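PDB 5ISU: Lmo0135 protein from Listeria monocytogenes EGD-e, which probably binds peptides or related solutes outside the cell and delivers them to an ABC transporter for uptake. Local coordinates for residues L279-D284 with E318-D323. Numbering follows the deposited sequence.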
loop_
_atom_site.group_PDB
_atom_site.type_symbol
_atom_site.label_atom_id
_atom_site.label_comp_id
_atom_site.label_asym_id
_atom_site.label_seq_id
_atom_site.Cartn_x
_atom_site.Cartn_y
_atom_site.Cartn_z
ATOM N N LEU A 279 -4.677 -15.682 23.201
ATOM C CA LEU A 279 -4.796 -14.238 22.975
ATOM C C LEU A 279 -5.539 -13.901 21.680
ATOM O O LEU A 279 -5.760 -12.721 21.377
ATOM C CB LEU A 279 -3.414 -13.576 22.981
ATOM C CG LEU A 279 -2.578 -13.726 24.257
ATOM C CD1 LEU A 279 -1.175 -13.168 24.057
ATOM C CD2 LEU A 279 -3.247 -13.081 25.467
ATOM N N SER A 280 -5.886 -14.933 20.913
ATOM C CA SER A 280 -6.673 -14.773 19.700
ATOM C C SER A 280 -8.132 -15.106 20.050
ATOM O O SER A 280 -9.067 -14.333 19.749
ATOM C CB SER A 280 -6.155 -15.693 18.583
ATOM O OG SER A 280 -4.792 -15.437 18.318
ATOM N N TYR A 281 -8.320 -16.256 20.675
ATOM C CA TYR A 281 -9.650 -16.692 21.119
ATOM C C TYR A 281 -10.342 -15.737 22.088
ATOM O O TYR A 281 -11.552 -15.804 22.251
ATOM C CB TYR A 281 -9.583 -18.065 21.798
ATOM C CG TYR A 281 -9.541 -19.249 20.866
ATOM C CD1 TYR A 281 -10.646 -19.567 20.076
ATOM C CD2 TYR A 281 -8.450 -20.121 20.853
ATOM C CE1 TYR A 281 -10.636 -20.677 19.242
ATOM C CE2 TYR A 281 -8.442 -21.245 20.035
ATOM C CZ TYR A 281 -9.536 -21.514 19.234
ATOM O OH TYR A 281 -9.522 -22.615 18.419
ATOM N N ALA A 282 -9.586 -14.883 22.768
ATOM C CA ALA A 282 -10.195 -13.928 23.690
ATOM C C ALA A 282 -10.849 -12.740 22.968
ATOM O O ALA A 282 -11.589 -11.976 23.588
ATOM C CB ALA A 282 -9.148 -13.413 24.674
ATOM N N LEU A 283 -10.601 -12.613 21.664
ATOM C CA LEU A 283 -11.052 -11.459 20.898
ATOM C C LEU A 283 -12.188 -11.731 19.922
ATOM O O LEU A 283 -12.401 -12.868 19.507
ATOM C CB LEU A 283 -9.859 -10.908 20.112
ATOM C CG LEU A 283 -8.572 -10.633 20.901
ATOM C CD1 LEU A 283 -7.439 -10.238 19.971
ATOM C CD2 LEU A 283 -8.790 -9.559 21.954
ATOM N N ASP A 284 -12.903 -10.657 19.570
ATOM C CA ASP A 284 -14.007 -10.690 18.584
ATOM C C ASP A 284 -13.882 -9.515 17.630
ATOM O O ASP A 284 -14.017 -8.352 18.023
ATOM C CB ASP A 284 -15.385 -10.667 19.233
ATOM C CG ASP A 284 -16.508 -10.557 18.202
ATOM O OD1 ASP A 284 -16.705 -9.467 17.618
ATOM O OD2 ASP A 284 -17.197 -11.566 17.968
ATOM N N GLU A 318 -7.924 -20.660 9.834
ATOM C CA GLU A 318 -8.372 -20.606 11.219
ATOM C C GLU A 318 -8.442 -19.133 11.655
ATOM O O GLU A 318 -7.506 -18.369 11.402
ATOM C CB GLU A 318 -7.454 -21.415 12.150
ATOM C CG GLU A 318 -7.884 -21.390 13.623
ATOM C CD GLU A 318 -9.346 -21.781 13.829
ATOM O OE1 GLU A 318 -9.804 -22.778 13.205
ATOM O OE2 GLU A 318 -10.041 -21.092 14.621
ATOM N N THR A 319 -9.552 -18.748 12.291
ATOM C CA THR A 319 -9.747 -17.377 12.732
ATOM C C THR A 319 -9.910 -17.216 14.233
ATOM O O THR A 319 -9.999 -16.084 14.710
ATOM C CB THR A 319 -10.910 -16.691 11.970
ATOM O OG1 THR A 319 -12.086 -17.510 12.004
ATOM C CG2 THR A 319 -10.522 -16.489 10.545
ATOM N N TYR A 320 -9.922 -18.320 14.976
ATOM C CA TYR A 320 -10.009 -18.282 16.437
ATOM C C TYR A 320 -11.183 -17.461 16.919
ATOM O O TYR A 320 -11.008 -16.533 17.706
ATOM C CB TYR A 320 -8.712 -17.722 17.030
ATOM C CG TYR A 320 -7.503 -18.491 16.592
ATOM C CD1 TYR A 320 -7.153 -19.659 17.241
ATOM C CD2 TYR A 320 -6.723 -18.073 15.519
ATOM C CE1 TYR A 320 -6.074 -20.410 16.848
ATOM C CE2 TYR A 320 -5.614 -18.816 15.126
ATOM C CZ TYR A 320 -5.302 -19.988 15.811
ATOM O OH TYR A 320 -4.238 -20.776 15.489
ATOM N N ASP A 321 -12.377 -17.808 16.442
ATOM C CA ASP A 321 -13.589 -17.061 16.815
ATOM C C ASP A 321 -13.756 -17.070 18.334
ATOM O O ASP A 321 -13.501 -18.079 18.978
ATOM C CB ASP A 321 -14.803 -17.603 16.082
ATOM C CG ASP A 321 -14.637 -17.526 14.567
ATOM O OD1 ASP A 321 -13.660 -18.108 14.046
ATOM O OD2 ASP A 321 -15.476 -16.891 13.900
ATOM N N GLN A 322 -14.186 -15.937 18.881
ATOM C CA GLN A 322 -14.235 -15.728 20.339
ATOM C C GLN A 322 -14.760 -16.912 21.154
ATOM O O GLN A 322 -15.872 -17.385 20.932
ATOM C CB GLN A 322 -15.016 -14.463 20.698
ATOM C CG GLN A 322 -14.668 -13.885 22.065
ATOM C CD GLN A 322 -15.476 -12.631 22.390
ATOM O OE1 GLN A 322 -16.705 -12.646 22.373
ATOM N NE2 GLN A 322 -14.782 -11.542 22.707
ATOM N N ASP A 323 -13.906 -17.391 22.063
ATOM C CA ASP A 323 -14.214 -18.479 22.993
ATOM C C ASP A 323 -13.354 -18.227 24.235
ATOM O O ASP A 323 -12.217 -18.702 24.350
ATOM C CB ASP A 323 -13.924 -19.838 22.362
ATOM C CG ASP A 323 -14.492 -21.004 23.163
ATOM O OD1 ASP A 323 -14.739 -20.883 24.393
ATOM O OD2 ASP A 323 -14.685 -22.069 22.540
HETATM O O HOH W 1 -11.421 -13.942 17.266
HETATM O O HOH W 2 -15.555 -13.871 16.964
#
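Y281 and Y320 both carry CG anti to their own carbonyl carbon, at chi1 -81° and -56°, which sets CG beside the backbone N. Their rings meet edge to face: CD1 of Y320 lies over one face of Y281, offset toward the rim and 3.5 Å from Y281 CE2, with the planes at 87°. CB of Y320 adds a CH-pi contact above the same ring and packs on CB of S280, 3.6 Å away; serine suits this place because it offers only CB here while its hydroxyl turns to R276 O. Over the centre of the Y320 ring sits CG of E318, whose bent chain brings OE2 back to accept from Y320 N. Tyrosine suits both places because its hydroxyl reaches past the apolar contact: Y281 OH bonds K326 and Y320 OH bonds A457 O.

Farther on, D323 N donates to Y281 O at 2.8 Å. The extended side chain of Q322, also lying on helix 351-365, runs past L283 O until NE2 makes a weak bond to A282 O, which also accepts from Q363. One water lies 2.7 Å from both L283 O and Y320 O and can bridge them, though not necessarily with a proton to each at once; another joins D284 OD2 to Q322 N.

The short carboxylates of D284 and D323 N-cap helices 285-292 and 324-334, taking E287 N and K326 N. In this family 5 solute-binding fold, amide donors and water meet carbonyls of the turn after helix 273-281, tying it to the loop before helix 324-334.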